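Putative uncharacterized protein Ta1305 (Thermoplasma acidophilum, PDB 4RKS) phosphorylates (R)-mevalonate with ATP to give mevalonate 3-phosphate, in the isoprenoid pathway peculiar to extremely acidophilic Thermoplasmatales. Local coordinates at residues A[34-39]-A[221-226]; A[50-55]-A[229-234]; A[101-106]-A[139-144]. One frame throughout, in Å; residues are numbered along the deposited sequence.

Contact 1. Residues A[34-39]-A[221-226]. With MEV ((R)-mevalonate), chain C.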
loop_
_atom_site.group_PDB
_atom_site.type_symbol
_atom_site.label_atom_id
_atom_site.label_comp_id
_atom_site.label_asym_id
_atom_site.label_seq_id
_atom_site.Cartn_x
_atom_site.Cartn_y
_atom_site.Cartn_z
ATOM N N GLY A 34 3.407 -3.963 -1.999
ATOM C CA GLY A 34 2.831 -5.164 -2.584
ATOM C C GLY A 34 3.696 -6.411 -2.390
ATOM O O GLY A 34 4.917 -6.347 -2.466
ATOM N N VAL A 35 3.055 -7.548 -2.140
ATOM C CA VAL A 35 3.739 -8.841 -2.009
ATOM C C VAL A 35 3.344 -9.787 -3.155
ATOM O O VAL A 35 4.186 -10.501 -3.722
ATOM C CB VAL A 35 3.434 -9.488 -0.625
ATOM C CG1 VAL A 35 3.771 -10.972 -0.617
ATOM C CG2 VAL A 35 4.197 -8.753 0.482
ATOM N N VAL A 36 2.060 -9.802 -3.485
ATOM C CA VAL A 36 1.600 -10.299 -4.790
ATOM C C VAL A 36 1.081 -9.060 -5.490
ATOM O O VAL A 36 0.143 -8.409 -5.008
ATOM C CB VAL A 36 0.514 -11.399 -4.678
ATOM C CG1 VAL A 36 -0.031 -11.796 -6.075
ATOM C CG2 VAL A 36 1.086 -12.634 -3.972
ATOM N N LEU A 37 1.725 -8.711 -6.596
ATOM C CA LEU A 37 1.668 -7.361 -7.123
ATOM C C LEU A 37 0.458 -7.139 -8.003
ATOM O O LEU A 37 0.191 -7.937 -8.900
ATOM C CB LEU A 37 2.956 -7.058 -7.902
ATOM C CG LEU A 37 4.215 -7.123 -7.038
ATOM C CD1 LEU A 37 5.482 -6.975 -7.885
ATOM C CD2 LEU A 37 4.137 -6.052 -5.970
ATOM N N LEU A 38 -0.254 -6.035 -7.766
ATOM C CA LEU A 38 -1.455 -5.738 -8.540
ATOM C C LEU A 38 -1.176 -5.017 -9.861
ATOM O O LEU A 38 -0.455 -4.024 -9.904
ATOM C CB LEU A 38 -2.424 -4.895 -7.712
ATOM C CG LEU A 38 -3.693 -4.506 -8.470
ATOM C CD1 LEU A 38 -4.536 -5.748 -8.717
ATOM C CD2 LEU A 38 -4.466 -3.465 -7.673
ATOM N N GLY A 39 -1.768 -5.526 -10.934
ATOM C CA GLY A 39 -1.785 -4.823 -12.195
ATOM C C GLY A 39 -3.140 -4.987 -12.837
ATOM O O GLY A 39 -3.539 -6.108 -13.182
ATOM N N PRO A 221 -3.867 -12.745 -19.005
ATOM C CA PRO A 221 -4.786 -13.726 -18.414
ATOM C C PRO A 221 -4.127 -14.747 -17.490
ATOM O O PRO A 221 -4.710 -15.064 -16.455
ATOM C CB PRO A 221 -5.388 -14.436 -19.636
ATOM C CG PRO A 221 -5.032 -13.605 -20.828
ATOM C CD PRO A 221 -4.255 -12.417 -20.391
ATOM N N ALA A 222 -2.954 -15.258 -17.853
ATOM C CA ALA A 222 -2.251 -16.223 -17.008
ATOM C C ALA A 222 -1.703 -15.566 -15.744
ATOM O O ALA A 222 -1.614 -16.201 -14.694
ATOM C CB ALA A 222 -1.122 -16.883 -17.775
ATOM N N ARG A 223 -1.313 -14.301 -15.858
ATOM C CA ARG A 223 -0.791 -13.549 -14.715
ATOM C C ARG A 223 -1.846 -13.461 -13.621
ATOM O O ARG A 223 -1.546 -13.657 -12.447
ATOM C CB ARG A 223 -0.341 -12.150 -15.149
ATOM C CG ARG A 223 -0.056 -11.167 -14.011
ATOM C CD ARG A 223 1.053 -11.647 -13.084
ATOM N NE ARG A 223 1.109 -10.842 -11.867
ATOM C CZ ARG A 223 1.674 -11.230 -10.726
ATOM N NH1 ARG A 223 2.242 -12.424 -10.636
ATOM N NH2 ARG A 223 1.660 -10.426 -9.663
ATOM N N LYS A 224 -3.085 -13.186 -14.012
ATOM C CA LYS A 224 -4.174 -13.066 -13.047
ATOM C C LYS A 224 -4.390 -14.367 -12.293
ATOM O O LYS A 224 -4.657 -14.356 -11.095
ATOM C CB LYS A 224 -5.477 -12.641 -13.743
ATOM C CG LYS A 224 -5.431 -11.223 -14.283
ATOM C CD LYS A 224 -6.418 -11.032 -15.401
ATOM C CE LYS A 224 -7.816 -11.318 -14.950
ATOM N NZ LYS A 224 -8.790 -10.948 -16.010
ATOM N N LYS A 225 -4.278 -15.490 -12.999
ATOM C CA LYS A 225 -4.405 -16.797 -12.364
ATOM C C LYS A 225 -3.197 -17.117 -11.475
ATOM O O LYS A 225 -3.353 -17.642 -10.369
ATOM C CB LYS A 225 -4.598 -17.885 -13.424
ATOM C CG LYS A 225 -5.963 -17.802 -14.101
ATOM C CD LYS A 225 -6.284 -19.068 -14.872
ATOM C CE LYS A 225 -7.694 -19.030 -15.430
ATOM N NZ LYS A 225 -8.124 -20.379 -15.886
ATOM N N HIS A 226 -2.002 -16.783 -11.960
ATOM C CA HIS A 226 -0.760 -16.962 -11.199
ATOM C C HIS A 226 -0.788 -16.139 -9.917
ATOM O O HIS A 226 -0.259 -16.553 -8.878
ATOM C CB HIS A 226 0.463 -16.556 -12.032
ATOM C CG HIS A 226 0.774 -17.487 -13.166
ATOM N ND1 HIS A 226 1.522 -17.103 -14.261
ATOM C CD2 HIS A 226 0.447 -18.786 -13.373
ATOM C CE1 HIS A 226 1.637 -18.122 -15.094
ATOM N NE2 HIS A 226 0.994 -19.155 -14.578
HETATM C C8 MEV C . -0.797 -1.079 -6.586
HETATM O O8 MEV C . -1.977 -0.381 -6.935
HETATM C C2 MEV C . 0.151 -1.010 -7.763
HETATM C C3 MEV C . 1.601 -1.391 -7.514
HETATM O O7 MEV C . 2.145 -0.749 -6.389
HETATM C C4 MEV C . 1.748 -2.892 -7.332
HETATM C C5 MEV C . 1.467 -3.362 -5.916
HETATM O O3 MEV C . 1.971 -2.776 -4.911
HETATM O O4 MEV C . 0.700 -4.337 -5.739
HETATM C C6 MEV C . 2.378 -0.953 -8.736
HETATM O O HOH W 1 -0.043 -8.475 -11.755
#
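R223 reaches from helix 220-238 to the mevalonate-binding loop and meets it with the edge of its guanidinium group. Its NH2 donates to the carbonyl O of L37 over 3.0 Å, with an N-H...O angle of 152°; the donor lies in the carbonyl plane, on a lone pair, and the oxygen lies close to the guanidinium plane. A water beside the same edge gives a second, indirect link: it accepts from R223 NE at 2.6 Å and donates to L37 O at 2.9 Å. R223 CG lies anti to the backbone N, but the chain then bends at chi2 (60°), and this bend turns the edge of the guanidinium group to the L37 carbonyl. NH1 is claimed by D253 of helix 243-262 in a salt bridge; the other carboxylate oxygen of D253 accepts from L37 N, so one acid ties both the arginine and the loop residue it binds. Two donors thus grip the L37 oxygen; with NH2 on L37, NE on the water and NH1 on D253, the guanidinium group is probably held against rotation. Beyond these bonds contact is slight: V36 CG1 lies 4.2 Å from R223 NH2, oblique to the guanidinium plane.

The substrate lies on another side of the loop. The N-H of L38 donates almost straight to mevalonate O4 (2.8 Å from L38 N, 175°), while L37 CD2 packs 3.8 Å from mevalonate C5. R223 thus stands in the second shell and probably steadies the L37-L38 peptide, whose N-H binds the substrate carboxylate; R163 supplies a further hydrogen bond to mevalonate.

V35 and V36 form a classic beta bulge facing A54 of strand 53-59. The loop continues from strand 24-34, with V36 resting on helix 220-238 and L37 on T254 and Y257 of helix 243-262.

Contact 2. Residues A[50-55]-A[229-234]; sequences LHTSAG and EHAHMI
The backbones of 50-55, a loop running into strand 53-59, and of helical residues 229-234 come closest at A54 and A231, whose CA atoms are 6.5 Å apart. The alanines at this point are consistent with so near an approach; the CB bonds of T52, A54, A231 and I234 all point toward the opposing segment.

T52 meets the helix with its methyl branch. With OG1 beside the backbone N (chi1 -65°), CG2 lies anti to that N and is turned to the helix, 3.7 Å from A231 CB, methyl against methyl. The hydroxyl branch OG1 instead takes part in hydrogen bonds with D228, one residue ahead of the helical segment, and with the backbone N of S174. The threonine is thus divided between an apolar branch for the helix surface and a buried oxygen satisfied by two partners. One turn further along the helix, I234 extends CD1 to within 4.3 Å of A54 CB, a looser apolar contact. No hydrogen bond spans the two segments.

H51 braces the loop from within: its ND1 donates to T52 O at 2.8 Å, from above the carbonyl plane though within the imidazole plane, and its NE2 is hydrogen-bonded to G39 N.

This is apolar helix-on-strand packing, joining helix 220-238 of the C-terminal family region to strand 53-59 of the N-terminal one in this GHMP-family kinase. S53 and G55 pair through their backbones with T172 and T170 of strand 169-174. I171 of that strand packs against both A54 and A231, W173 against T52, and L249 of helix 243-262 against I234.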
loop_
_atom_site.group_PDB
_atom_site.type_symbol
_atom_site.label_atom_id
_atom_site.label_comp_id
_atom_site.label_asym_id
_atom_site.label_seq_id
_atom_site.Cartn_x
_atom_site.Cartn_y
_atom_site.Cartn_z
ATOM N N LEU A 50 -8.449 -5.942 -10.788
ATOM C CA LEU A 50 -8.853 -6.972 -11.747
ATOM C C LEU A 50 -8.549 -8.381 -11.257
ATOM O O LEU A 50 -9.158 -9.347 -11.711
ATOM C CB LEU A 50 -8.177 -6.746 -13.096
ATOM C CG LEU A 50 -8.884 -5.756 -14.014
ATOM C CD1 LEU A 50 -8.143 -5.625 -15.330
ATOM C CD2 LEU A 50 -10.333 -6.174 -14.248
ATOM N N HIS A 51 -7.604 -8.507 -10.330
ATOM C CA HIS A 51 -7.215 -9.829 -9.869
ATOM C C HIS A 51 -6.724 -9.810 -8.426
ATOM O O HIS A 51 -6.575 -8.742 -7.826
ATOM C CB HIS A 51 -6.141 -10.417 -10.794
ATOM C CG HIS A 51 -4.807 -9.733 -10.709
ATOM N ND1 HIS A 51 -3.922 -9.945 -9.670
ATOM C CD2 HIS A 51 -4.189 -8.868 -11.555
ATOM C CE1 HIS A 51 -2.824 -9.236 -9.873
ATOM N NE2 HIS A 51 -2.962 -8.569 -11.007
ATOM N N THR A 52 -6.481 -10.994 -7.873
ATOM C CA THR A 52 -6.068 -11.129 -6.469
ATOM C C THR A 52 -4.642 -10.609 -6.224
ATOM O O THR A 52 -3.754 -10.836 -7.036
ATOM C CB THR A 52 -6.166 -12.600 -6.020
ATOM O OG1 THR A 52 -7.538 -13.010 -6.058
ATOM C CG2 THR A 52 -5.612 -12.803 -4.610
ATOM N N SER A 53 -4.440 -9.892 -5.122
ATOM C CA SER A 53 -3.117 -9.378 -4.769
ATOM C C SER A 53 -2.884 -9.547 -3.275
ATOM O O SER A 53 -3.789 -9.945 -2.553
ATOM C CB SER A 53 -2.972 -7.908 -5.170
ATOM O OG SER A 53 -4.022 -7.124 -4.624
ATOM N N ALA A 54 -1.666 -9.256 -2.824
ATOM C CA ALA A 54 -1.330 -9.309 -1.405
ATOM C C ALA A 54 -0.344 -8.192 -1.039
ATOM O O ALA A 54 0.378 -7.678 -1.892
ATOM C CB ALA A 54 -0.743 -10.694 -1.035
ATOM N N GLY A 55 -0.316 -7.805 0.228
ATOM C CA GLY A 55 0.582 -6.737 0.620
ATOM C C GLY A 55 0.857 -6.645 2.105
ATOM O O GLY A 55 0.230 -7.336 2.912
ATOM N N GLU A 229 -2.925 -17.927 -7.398
ATOM C CA GLU A 229 -2.181 -19.088 -6.892
ATOM C C GLU A 229 -1.144 -18.712 -5.844
ATOM O O GLU A 229 -0.994 -19.403 -4.839
ATOM C CB GLU A 229 -1.485 -19.830 -8.043
ATOM C CG GLU A 229 -2.476 -20.516 -8.986
ATOM C CD GLU A 229 -1.836 -21.008 -10.270
ATOM O OE1 GLU A 229 -0.590 -21.052 -10.344
ATOM O OE2 GLU A 229 -2.587 -21.343 -11.210
ATOM N N HIS A 230 -0.407 -17.637 -6.101
ATOM C CA HIS A 230 0.614 -17.193 -5.166
ATOM C C HIS A 230 -0.002 -16.781 -3.840
ATOM O O HIS A 230 0.554 -17.067 -2.785
ATOM C CB HIS A 230 1.420 -16.041 -5.764
ATOM C CG HIS A 230 2.389 -16.471 -6.821
ATOM N ND1 HIS A 230 3.130 -15.575 -7.561
ATOM C CD2 HIS A 230 2.731 -17.703 -7.266
ATOM C CE1 HIS A 230 3.893 -16.238 -8.415
ATOM N NE2 HIS A 230 3.667 -17.531 -8.258
ATOM N N ALA A 231 -1.154 -16.109 -3.887
ATOM C CA ALA A 231 -1.828 -15.720 -2.647
ATOM C C ALA A 231 -2.234 -16.952 -1.820
ATOM O O ALA A 231 -2.102 -16.945 -0.594
ATOM C CB ALA A 231 -3.043 -14.843 -2.940
ATOM N N HIS A 232 -2.708 -18.011 -2.479
ATOM C CA HIS A 232 -2.998 -19.252 -1.759
ATOM C C HIS A 232 -1.720 -19.828 -1.147
ATOM O O HIS A 232 -1.735 -20.315 -0.022
ATOM C CB HIS A 232 -3.670 -20.290 -2.673
ATOM C CG HIS A 232 -5.159 -20.136 -2.766
ATOM N ND1 HIS A 232 -5.815 -19.869 -3.952
ATOM C CD2 HIS A 232 -6.121 -20.199 -1.813
ATOM C CE1 HIS A 232 -7.115 -19.784 -3.726
ATOM N NE2 HIS A 232 -7.328 -19.982 -2.437
ATOM N N MET A 233 -0.609 -19.743 -1.874
ATOM C CA MET A 233 0.654 -20.218 -1.344
ATOM C C MET A 233 1.073 -19.403 -0.128
ATOM O O MET A 233 1.635 -19.940 0.814
ATOM C CB MET A 233 1.732 -20.191 -2.427
ATOM C CG MET A 233 1.449 -21.163 -3.565
ATOM S SD MET A 233 2.638 -21.065 -4.921
ATOM C CE MET A 233 4.151 -21.519 -4.078
ATOM N N ILE A 234 0.764 -18.112 -0.128
ATOM C CA ILE A 234 1.085 -17.270 1.024
ATOM C C ILE A 234 0.208 -17.627 2.229
ATOM O O ILE A 234 0.715 -17.739 3.343
ATOM C CB ILE A 234 0.954 -15.783 0.672
ATOM C CG1 ILE A 234 2.110 -15.393 -0.258
ATOM C CG2 ILE A 234 0.959 -14.896 1.940
ATOM C CD1 ILE A 234 1.968 -14.042 -0.862
#

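Contact 3. Residues A[101-106]-A[139-144]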
loop_
_atom_site.group_PDB
_atom_site.type_symbol
_atom_site.label_atom_id
_atom_site.label_comp_id
_atom_site.label_asym_id
_atom_site.label_seq_id
_atom_site.Cartn_x
_atom_site.Cartn_y
_atom_site.Cartn_z
ATOM N N SER A 101 -22.480 10.674 4.461
ATOM C CA SER A 101 -23.010 11.937 4.956
ATOM C C SER A 101 -23.824 11.766 6.240
ATOM O O SER A 101 -23.795 12.634 7.114
ATOM C CB SER A 101 -23.862 12.616 3.876
ATOM O OG SER A 101 -24.952 11.798 3.511
ATOM N N SER A 102 -24.535 10.645 6.369
ATOM C CA SER A 102 -25.329 10.409 7.572
ATOM C C SER A 102 -24.435 10.265 8.800
ATOM O O SER A 102 -24.792 10.713 9.897
ATOM C CB SER A 102 -26.216 9.166 7.408
ATOM O OG SER A 102 -25.435 8.009 7.176
ATOM N N VAL A 103 -23.261 9.662 8.611
ATOM C CA VAL A 103 -22.309 9.528 9.708
ATOM C C VAL A 103 -21.868 10.900 10.198
ATOM O O VAL A 103 -21.824 11.155 11.407
ATOM C CB VAL A 103 -21.064 8.702 9.305
ATOM C CG1 VAL A 103 -20.012 8.742 10.425
ATOM C CG2 VAL A 103 -21.452 7.264 9.015
ATOM N N PHE A 104 -21.553 11.793 9.262
ATOM C CA PHE A 104 -21.070 13.116 9.634
ATOM C C PHE A 104 -22.175 13.996 10.214
ATOM O O PHE A 104 -21.928 14.808 11.104
ATOM C CB PHE A 104 -20.434 13.810 8.430
ATOM C CG PHE A 104 -19.278 13.070 7.859
ATOM C CD1 PHE A 104 -18.145 12.811 8.635
ATOM C CD2 PHE A 104 -19.306 12.631 6.548
ATOM C CE1 PHE A 104 -17.071 12.121 8.102
ATOM C CE2 PHE A 104 -18.234 11.939 6.011
ATOM C CZ PHE A 104 -17.121 11.684 6.787
ATOM N N GLU A 105 -23.393 13.837 9.707
ATOM C CA GLU A 105 -24.519 14.629 10.203
ATOM C C GLU A 105 -24.801 14.294 11.668
ATOM O O GLU A 105 -25.048 15.179 12.499
ATOM C CB GLU A 105 -25.770 14.382 9.350
ATOM C CG GLU A 105 -27.072 14.796 10.029
ATOM C CD GLU A 105 -27.471 16.229 9.722
ATOM O OE1 GLU A 105 -27.348 16.645 8.547
ATOM O OE2 GLU A 105 -27.919 16.935 10.652
ATOM N N GLU A 106 -24.760 13.006 11.977
ATOM C CA GLU A 106 -24.953 12.542 13.347
ATOM C C GLU A 106 -23.829 13.015 14.261
ATOM O O GLU A 106 -24.068 13.466 15.380
ATOM C CB GLU A 106 -25.044 11.015 13.382
ATOM C CG GLU A 106 -24.926 10.411 14.775
ATOM C CD GLU A 106 -26.221 10.482 15.567
ATOM O OE1 GLU A 106 -27.236 10.975 15.022
ATOM O OE2 GLU A 106 -26.224 10.039 16.737
ATOM N N LEU A 139 -14.988 5.067 10.539
ATOM C CA LEU A 139 -15.204 4.011 11.520
ATOM C C LEU A 139 -15.081 4.539 12.932
ATOM O O LEU A 139 -15.739 4.049 13.830
ATOM C CB LEU A 139 -14.207 2.863 11.295
ATOM C CG LEU A 139 -14.516 2.052 10.034
ATOM C CD1 LEU A 139 -13.284 1.316 9.528
ATOM C CD2 LEU A 139 -15.656 1.076 10.296
ATOM N N GLY A 140 -14.216 5.530 13.128
ATOM C CA GLY A 140 -14.047 6.154 14.428
ATOM C C GLY A 140 -15.336 6.814 14.886
ATOM O O GLY A 140 -15.684 6.791 16.067
ATOM N N LEU A 141 -16.063 7.388 13.936
ATOM C CA LEU A 141 -17.330 8.050 14.236
ATOM C C LEU A 141 -18.486 7.053 14.366
ATOM O O LEU A 141 -19.379 7.252 15.179
ATOM C CB LEU A 141 -17.647 9.087 13.151
ATOM C CG LEU A 141 -16.695 10.277 13.084
ATOM C CD1 LEU A 141 -16.945 11.150 11.848
ATOM C CD2 LEU A 141 -16.813 11.099 14.363
ATOM N N LYS A 142 -18.458 5.974 13.582
ATOM C CA LYS A 142 -19.526 4.981 13.623
ATOM C C LYS A 142 -18.927 3.576 13.654
ATOM O O LYS A 142 -18.782 2.922 12.620
ATOM C CB LYS A 142 -20.467 5.140 12.435
ATOM C CG LYS A 142 -21.746 4.325 12.592
ATOM C CD LYS A 142 -22.598 4.418 11.346
ATOM C CE LYS A 142 -24.059 4.155 11.670
ATOM N NZ LYS A 142 -24.267 2.807 12.270
ATOM N N PRO A 143 -18.544 3.119 14.855
ATOM C CA PRO A 143 -17.698 1.918 14.961
ATOM C C PRO A 143 -18.380 0.602 14.563
ATOM O O PRO A 143 -17.670 -0.383 14.356
ATOM C CB PRO A 143 -17.282 1.898 16.444
ATOM C CG PRO A 143 -18.139 2.934 17.137
ATOM C CD PRO A 143 -18.543 3.926 16.088
ATOM N N ASP A 144 -19.704 0.571 14.418
ATOM C CA ASP A 144 -20.327 -0.689 14.050
ATOM C C ASP A 144 -20.475 -0.823 12.535
ATOM O O ASP A 144 -21.062 -1.785 12.068
ATOM C CB ASP A 144 -21.685 -0.886 14.762
ATOM C CG ASP A 144 -22.661 0.259 14.542
ATOM O OD1 ASP A 144 -22.467 1.078 13.619
ATOM O OD2 ASP A 144 -23.655 0.324 15.302
#
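V103 of helix 101-108 packs against L141 and K142, where helix 128-141 ends and the chain leaves helical geometry. The apolar contacts carry the pairing. V103 divides its two methyls: CG1 sits 3.6 Å from L141 CB, whereas CG2 lies 3.9 Å from K142 CD, across the aliphatic part of the lysine. F104 starts out away from the other segment, but its ring swings back, so that CD1 comes 3.8 Å from L141 CD1, the two side chains crossing at about a right angle. L141 also touches A107 and F108, further along helix 101-108. Replacing V103 with an alanine would probably open a gap between the helices, leaving L141 CB and the lysine methylenes without their methyl partners.

The polar interaction stays within one segment. K142 runs extended until chi4 (-59°), where it bends and brings NZ to D144 OD1, a salt bridge of 2.8 Å met on the syn side of the carboxylate.

With no hydrogen bond between the segments, their association is apolar. The lysine serves it with its aliphatic chain, while its charge is paired with D144 inside the same segment.

Contacts 1 and 2 form one continuous region: their centres are 7 Å apart, both use helix 220-238, and their segments alternate along the chain. They join directly through the backbone, with V35 N 2.7 Å from A54 O and V36 O 3.0 Å from A54 N. Contact 1 touches mevalonate itself, whereas in contact 2 the side chain of A54 stays about 8 Å from it. Both join the N-terminal and C-terminal family regions, contact 1 at the substrate pocket and contact 2 beside it. Contact 3, within the N-terminal region alone, is remote: its nearest atoms are about 20 Å from contact 1 and about 17 Å from contact 2. Its F104 side chain lies about 8 Å from that of Y115, an ATP-binding residue.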